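Local coordinates for telomerase reverse transcriptase (Candida tropicalis MYA-3404, PDB 6ZD1), which probably lengthens telomeres as the reverse transcriptase of telomerase, adding short repeats to chromosome ends by copying a template within the enzyme's RNA component, at residues D114-R117 and L118-E122; L87-M90 and G91-P95; V651-E654 and T655-K659. All coordinates share one frame; numbering follows the deposited sequence.

Contact 1: residues D114-R117 and L118-E122; sequences DFLR and LGANE
Phe115 and Ala120 meet where a Schellman motif ends helix 104-117, within the telomerase RNA-binding domain. The evidence for the motif is a pair of backbone bonds: Ala120 N donates to Phe115 O at 2.7 Å, with an N-H...O angle of 144°, and Gly119 N reaches Leu116 O in a weaker bond of 3.1 Å. Gly119 takes the C-prime place with a positive phi, which favours glycine, and Leu118 to Asn121 form a type I' turn. The Phe115 side chain leaves the helix pointing away from the turn, but with CG anti to the backbone N (chi1 -166°) the ring is carried alongside the reversing chain. Ala120 then lies over one ring face: its CA is 3.7 Å from the ring centroid and only 16° off the normal, a CH-pi contact, while its CB sits 3.5 Å from Phe115 CE2 at the rim. Phe168 of helix 158-179 meets the same ring edge-to-face. On the exposed side of the helix, Arg117 bends at chi3 to bring NH2 within 2.8 Å of Asp114 OD1, a salt bridge that meets the oxygen nearly along its C-O axis; Asp114 OD2 is held by Arg111. Near the plane of the Phe115 ring, at its edge, CE1 lies 3.4 Å from the carbonyl oxygen of Glu122.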
loop_
_atom_site.group_PDB
_atom_site.type_symbol
_atom_site.label_atom_id
_atom_site.label_comp_id
_atom_site.label_asym_id
_atom_site.label_seq_id
_atom_site.Cartn_x
_atom_site.Cartn_y
_atom_site.Cartn_z
ATOM N N ASP A 114 11.866 2.580 17.630
ATOM C CA ASP A 114 10.718 3.087 16.886
ATOM C C ASP A 114 10.998 3.071 15.390
ATOM O O ASP A 114 10.128 2.714 14.588
ATOM C CB ASP A 114 10.366 4.502 17.350
ATOM C CG ASP A 114 9.743 4.531 18.736
ATOM O OD1 ASP A 114 9.440 3.450 19.288
ATOM O OD2 ASP A 114 9.557 5.643 19.273
ATOM N N PHE A 115 12.217 3.445 15.001
ATOM C CA PHE A 115 12.592 3.427 13.593
ATOM C C PHE A 115 12.639 2.005 13.047
ATOM O O PHE A 115 12.309 1.781 11.875
ATOM C CB PHE A 115 13.938 4.129 13.424
ATOM C CG PHE A 115 14.277 4.474 12.007
ATOM C CD1 PHE A 115 13.412 5.230 11.237
ATOM C CD2 PHE A 115 15.484 4.071 11.455
ATOM C CE1 PHE A 115 13.730 5.558 9.931
ATOM C CE2 PHE A 115 15.813 4.400 10.150
ATOM C CZ PHE A 115 14.933 5.144 9.387
ATOM N N LEU A 116 13.024 1.032 13.881
ATOM C CA LEU A 116 12.989 -0.365 13.465
ATOM C C LEU A 116 11.572 -0.922 13.429
ATOM O O LEU A 116 11.321 -1.893 12.708
ATOM C CB LEU A 116 13.856 -1.222 14.393
ATOM C CG LEU A 116 15.357 -0.919 14.426
ATOM C CD1 LEU A 116 16.079 -1.801 15.435
ATOM C CD2 LEU A 116 15.964 -1.078 13.045
ATOM N N ARG A 117 10.636 -0.334 14.179
ATOM C CA ARG A 117 9.251 -0.778 14.085
ATOM C C ARG A 117 8.601 -0.337 12.781
ATOM O O ARG A 117 7.632 -0.967 12.340
ATOM C CB ARG A 117 8.439 -0.269 15.282
ATOM C CG ARG A 117 8.204 -1.325 16.355
ATOM C CD ARG A 117 7.170 -0.876 17.361
ATOM N NE ARG A 117 7.704 0.155 18.239
ATOM C CZ ARG A 117 8.238 -0.091 19.428
ATOM N NH1 ARG A 117 8.298 -1.336 19.882
ATOM N NH2 ARG A 117 8.705 0.909 20.164
ATOM N N LEU A 118 9.112 0.723 12.157
ATOM C CA LEU A 118 8.721 1.111 10.809
ATOM C C LEU A 118 9.621 0.488 9.750
ATOM O O LEU A 118 9.604 0.934 8.597
ATOM C CB LEU A 118 8.719 2.638 10.676
ATOM C CG LEU A 118 7.847 3.388 11.688
ATOM C CD1 LEU A 118 7.967 4.895 11.503
ATOM C CD2 LEU A 118 6.392 2.948 11.592
ATOM N N GLY A 119 10.422 -0.510 10.123
ATOM C CA GLY A 119 11.303 -1.190 9.193
ATOM C C GLY A 119 12.492 -0.386 8.732
ATOM O O GLY A 119 13.157 -0.788 7.772
ATOM N N ALA A 120 12.786 0.736 9.395
ATOM C CA ALA A 120 13.847 1.656 8.983
ATOM C C ALA A 120 13.667 2.112 7.538
ATOM O O ALA A 120 14.641 2.420 6.849
ATOM C CB ALA A 120 15.234 1.038 9.180
ATOM N N ASN A 121 12.417 2.165 7.072
ATOM C CA ASN A 121 12.124 2.505 5.689
ATOM C C ASN A 121 11.201 3.708 5.549
ATOM O O ASN A 121 10.902 4.111 4.419
ATOM C CB ASN A 121 11.508 1.300 4.964
ATOM C CG ASN A 121 11.635 1.397 3.456
ATOM O OD1 ASN A 121 12.566 2.017 2.939
ATOM N ND2 ASN A 121 10.697 0.786 2.741
ATOM N N GLU A 122 10.748 4.294 6.650
ATOM C CA GLU A 122 9.906 5.479 6.618
ATOM C C GLU A 122 10.734 6.735 6.868
ATOM O O GLU A 122 11.866 6.677 7.356
ATOM C CB GLU A 122 8.778 5.375 7.648
ATOM C CG GLU A 122 7.554 4.612 7.156
ATOM C CD GLU A 122 6.693 5.426 6.200
ATOM O OE1 GLU A 122 5.636 4.916 5.774
ATOM O OE2 GLU A 122 7.067 6.575 5.879
#

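Contact 2: residues L87-M90 and G91-P95; sequences LIIM and GKLLP
Met90, present as selenomethionine, runs beside Leu94 one helical turn further on, and the two side chains point the same way. CB of Met90 sits beside the Gly91 amide, as any CB does beside the next residue's N. CG stands anti to the carbonyl carbon (chi1 -68°), and bends about CB-CG and CG-SE turn the chain, so that CE runs along the helix toward Leu94. There Met90 CE meets Leu94 CD1 at 3.7 Å and Leu94 CD2 at 3.8 Å, so the methyl sits against the fork and not against one prong. Beneath this pair Leu94 N donates to Met90 O at 2.8 Å, and Leu94 CB rests on the same carbonyl oxygen. Ile89 and Leu93 repeat the side-by-side arrangement on an adjoining strip of the helix: Ile89 CG2 touches Leu93 CD2 at 3.7 Å, and Leu93 N donates to Ile89 O. Lys92 behaves differently, laying CB, CG and CD past Ile88 O before its amino end leads away. Leu93 and Leu94 both touch Ile44 of helix 36-50, and both pairs reach helix 158-179, Ile89 at Ile175 and Leu94 at Tyr163 and Leu171; Ile89 and Leu93 also meet Tyr53 of helix 53-60. Leu94 is the first residue to leave helical geometry, with psi at 115°, and Pro95 follows. The arrangement is that of the last turn of an alpha helix, with i to i+4 hydrophobic pairs, packed within the helical RNA-binding domain.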
loop_
_atom_site.group_PDB
_atom_site.type_symbol
_atom_site.label_atom_id
_atom_site.label_comp_id
_atom_site.label_asym_id
_atom_site.label_seq_id
_atom_site.Cartn_x
_atom_site.Cartn_y
_atom_site.Cartn_z
ATOM N N LEU A 87 21.330 -2.720 18.279
ATOM C CA LEU A 87 21.911 -1.932 19.363
ATOM C C LEU A 87 23.311 -2.413 19.724
ATOM O O LEU A 87 24.154 -1.609 20.136
ATOM C CB LEU A 87 21.001 -1.974 20.591
ATOM C CG LEU A 87 19.617 -1.347 20.404
ATOM C CD1 LEU A 87 18.840 -1.337 21.714
ATOM C CD2 LEU A 87 19.740 0.060 19.831
ATOM N N ILE A 88 23.579 -3.711 19.566
ATOM C CA ILE A 88 24.921 -4.224 19.813
ATOM C C ILE A 88 25.901 -3.662 18.790
ATOM O O ILE A 88 27.030 -3.286 19.134
ATOM C CB ILE A 88 24.907 -5.766 19.813
ATOM C CG1 ILE A 88 24.342 -6.291 21.137
ATOM C CG2 ILE A 88 26.300 -6.327 19.552
ATOM C CD1 ILE A 88 24.232 -7.798 21.204
ATOM N N ILE A 89 25.488 -3.586 17.521
ATOM C CA ILE A 89 26.326 -2.950 16.506
ATOM C C ILE A 89 26.522 -1.474 16.834
ATOM O O ILE A 89 27.642 -0.951 16.789
ATOM C CB ILE A 89 25.721 -3.140 15.104
ATOM C CG1 ILE A 89 25.461 -4.619 14.815
ATOM C CG2 ILE A 89 26.657 -2.574 14.048
ATOM C CD1 ILE A 89 26.668 -5.374 14.365
HETATM N N MSE A 90 25.436 -0.784 17.173
HETATM C CA MSE A 90 25.492 0.644 17.468
HETATM C C MSE A 90 26.386 0.942 18.662
HETATM O O MSE A 90 27.119 1.930 18.664
HETATM C CB MSE A 90 24.085 1.196 17.723
HETATM C CG MSE A 90 23.188 1.201 16.490
HETATM SE SE MSE A 90 23.990 2.159 14.989
HETATM C CE MSE A 90 24.194 3.899 15.842
ATOM N N GLY A 91 26.336 0.073 19.673
ATOM C CA GLY A 91 27.221 0.244 20.813
ATOM C C GLY A 91 28.681 0.130 20.422
ATOM O O GLY A 91 29.510 0.961 20.803
ATOM N N LYS A 92 29.014 -0.900 19.639
ATOM C CA LYS A 92 30.380 -1.051 19.146
ATOM C C LYS A 92 30.775 0.108 18.238
ATOM O O LYS A 92 31.918 0.579 18.284
ATOM C CB LYS A 92 30.527 -2.384 18.410
ATOM C CG LYS A 92 30.602 -3.600 19.322
ATOM C CD LYS A 92 30.544 -4.891 18.517
ATOM C CE LYS A 92 31.637 -5.874 18.930
ATOM N NZ LYS A 92 33.004 -5.408 18.545
ATOM N N LEU A 93 29.844 0.581 17.406
ATOM C CA LEU A 93 30.176 1.614 16.429
ATOM C C LEU A 93 30.343 2.978 17.086
ATOM O O LEU A 93 31.238 3.749 16.715
ATOM C CB LEU A 93 29.095 1.676 15.349
ATOM C CG LEU A 93 29.345 0.917 14.047
ATOM C CD1 LEU A 93 30.445 1.603 13.258
ATOM C CD2 LEU A 93 29.709 -0.534 14.315
ATOM N N LEU A 94 29.495 3.297 18.060
ATOM C CA LEU A 94 29.475 4.625 18.650
ATOM C C LEU A 94 29.971 4.578 20.088
ATOM O O LEU A 94 29.330 3.944 20.941
ATOM C CB LEU A 94 28.069 5.216 18.590
ATOM C CG LEU A 94 27.688 5.963 17.307
ATOM C CD1 LEU A 94 27.700 5.052 16.084
ATOM C CD2 LEU A 94 26.330 6.625 17.474
ATOM N N PRO A 95 31.100 5.214 20.395
ATOM C CA PRO A 95 31.515 5.372 21.794
ATOM C C PRO A 95 30.512 6.215 22.572
ATOM O O PRO A 95 29.605 6.833 22.011
ATOM C CB PRO A 95 32.882 6.060 21.688
ATOM C CG PRO A 95 32.891 6.693 20.332
ATOM C CD PRO A 95 32.068 5.802 19.455
#

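Contact 3: residues V651-E654 and T655-K659; sequences VIIE and TTIEK
Val651 to Lys659 form regular alpha helix, with phi between -62° and -70° throughout and i to i+4 amide bonds such as Ile657 N to Ile653 O at 3.0 Å. Onto this backbone Thr655 adds a side-chain bond, and Thr656 may do so. Thr655 OG1 donates to Val651 O at 2.8 Å, while the amide of the same residue reaches that oxygen at 3.0 Å. The two donors approach from opposite faces of the carbonyl plane, so one acceptor is gripped twice by one residue. The torsion behind this is a chi1 of -52°, which sets OG1 anti to the carbonyl carbon and folds it back along the helix toward the preceding turn. The buried hydroxyl is thereby satisfied by the helix itself. Val651 lies alongside Thr655, both pointing the same way, with CG1 4.1 Å from Thr655 OG1. Thr656 has the same rotamer and its OG1 comes within 3.0 Å of Ile652 O; it makes a hydrogen bond with Tyr593 OH, and whether its proton goes to Ile652 O is not settled. Apolar contact between the two segments is slight, Ile653 CG2 standing 4.4 Å from Ile657 CG1. The acids Glu654 and Glu658 are one turn apart, yet their carboxylates diverge: OE1 of Glu654 is 6.7 Å from OE2 of Glu658. Each has its own partner, the backbone amide of Leu389 for Glu654 and Arg662 for Glu658, which probably eases any repulsion between them. Around helix 642-664, Ile652 and Thr655 pack on helix 582-596, Ile653 inserts against Leu674, Ile677 and Ile681 of helix 670-684, and Ile653 and Ile657 both touch Leu389 of strand 389-390.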
loop_
_atom_site.group_PDB
_atom_site.type_symbol
_atom_site.label_atom_id
_atom_site.label_comp_id
_atom_site.label_asym_id
_atom_site.label_seq_id
_atom_site.Cartn_x
_atom_site.Cartn_y
_atom_site.Cartn_z
ATOM N N VAL A 651 2.565 17.211 8.705
ATOM C CA VAL A 651 3.379 16.000 8.613
ATOM C C VAL A 651 2.519 14.801 8.217
ATOM O O VAL A 651 2.913 13.992 7.367
ATOM C CB VAL A 651 4.129 15.756 9.935
ATOM C CG1 VAL A 651 4.729 14.366 9.948
ATOM C CG2 VAL A 651 5.223 16.804 10.132
ATOM N N ILE A 652 1.328 14.671 8.813
ATOM C CA ILE A 652 0.457 13.533 8.514
ATOM C C ILE A 652 -0.004 13.568 7.061
ATOM O O ILE A 652 -0.057 12.530 6.388
ATOM C CB ILE A 652 -0.744 13.504 9.482
ATOM C CG1 ILE A 652 -0.322 12.968 10.852
ATOM C CG2 ILE A 652 -1.885 12.671 8.907
ATOM C CD1 ILE A 652 0.308 11.593 10.804
ATOM N N ILE A 653 -0.379 14.748 6.564
ATOM C CA ILE A 653 -0.848 14.859 5.184
ATOM C C ILE A 653 0.299 14.643 4.200
ATOM O O ILE A 653 0.141 13.955 3.184
ATOM C CB ILE A 653 -1.535 16.219 4.971
ATOM C CG1 ILE A 653 -2.800 16.309 5.822
ATOM C CG2 ILE A 653 -1.872 16.429 3.505
ATOM C CD1 ILE A 653 -3.544 17.611 5.669
ATOM N N GLU A 654 1.464 15.235 4.481
ATOM C CA GLU A 654 2.616 15.087 3.595
ATOM C C GLU A 654 3.051 13.631 3.477
ATOM O O GLU A 654 3.387 13.165 2.382
ATOM C CB GLU A 654 3.778 15.945 4.099
ATOM C CG GLU A 654 4.029 17.214 3.300
ATOM C CD GLU A 654 4.881 16.974 2.066
ATOM O OE1 GLU A 654 5.215 15.802 1.788
ATOM O OE2 GLU A 654 5.221 17.959 1.376
ATOM N N THR A 655 3.085 12.905 4.596
ATOM C CA THR A 655 3.515 11.510 4.542
ATOM C C THR A 655 2.564 10.676 3.693
ATOM O O THR A 655 3.003 9.833 2.901
ATOM C CB THR A 655 3.627 10.931 5.951
ATOM O OG1 THR A 655 4.442 11.788 6.760
ATOM C CG2 THR A 655 4.262 9.552 5.897
ATOM N N THR A 656 1.257 10.908 3.831
ATOM C CA THR A 656 0.287 10.142 3.058
ATOM C C THR A 656 0.446 10.412 1.569
ATOM O O THR A 656 0.527 9.479 0.762
ATOM C CB THR A 656 -1.131 10.488 3.518
ATOM O OG1 THR A 656 -1.261 10.225 4.922
ATOM C CG2 THR A 656 -2.165 9.672 2.749
ATOM N N ILE A 657 0.539 11.688 1.187
ATOM C CA ILE A 657 0.662 12.023 -0.227
ATOM C C ILE A 657 1.975 11.491 -0.784
ATOM O O ILE A 657 2.017 10.938 -1.889
ATOM C CB ILE A 657 0.524 13.541 -0.435
ATOM C CG1 ILE A 657 -0.864 14.016 0.003
ATOM C CG2 ILE A 657 0.740 13.896 -1.893
ATOM C CD1 ILE A 657 -1.993 13.384 -0.783
ATOM N N GLU A 658 3.058 11.619 -0.012
ATOM C CA GLU A 658 4.364 11.155 -0.472
ATOM C C GLU A 658 4.375 9.644 -0.660
ATOM O O GLU A 658 4.832 9.141 -1.695
ATOM C CB GLU A 658 5.440 11.582 0.529
ATOM C CG GLU A 658 6.830 11.827 -0.050
ATOM C CD GLU A 658 7.692 10.577 -0.080
ATOM O OE1 GLU A 658 8.820 10.643 -0.617
ATOM O OE2 GLU A 658 7.245 9.531 0.435
ATOM N N LYS A 659 3.844 8.900 0.312
ATOM C CA LYS A 659 3.849 7.447 0.184
ATOM C C LYS A 659 2.905 6.980 -0.917
ATOM O O LYS A 659 3.185 5.977 -1.582
ATOM C CB LYS A 659 3.488 6.797 1.521
ATOM C CG LYS A 659 3.801 5.311 1.586
ATOM C CD LYS A 659 3.778 4.790 3.013
ATOM C CE LYS A 659 4.135 3.312 3.052
ATOM N NZ LYS A 659 4.271 2.794 4.442
#

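In the fold
Contacts 1 and 2 belong to the RNA-binding domain and close two successive helices, 104-117 and 79-93, whereas contact 3 is the interior of a long C-terminal helix. Contacts 1 and 3 are mostly buried, with centres about 16 Å and 13 Å from the centre of the chain; contact 2 is partly buried and lies about 33 Å out. Their chemistry differs accordingly: a glycine-based helix end and an aromatic face in contact 1, apolar pairs in contact 2, a hydroxyl-to-carbonyl bond in contact 3. Contacts 1 and 3 touch through a salt bridge, Glu122 OE1 to Lys659 NZ at 2.9 Å. Contacts 1 and 2 do not touch, but Leu116 lies on helix 79-93 itself and both adjoin helix 158-179.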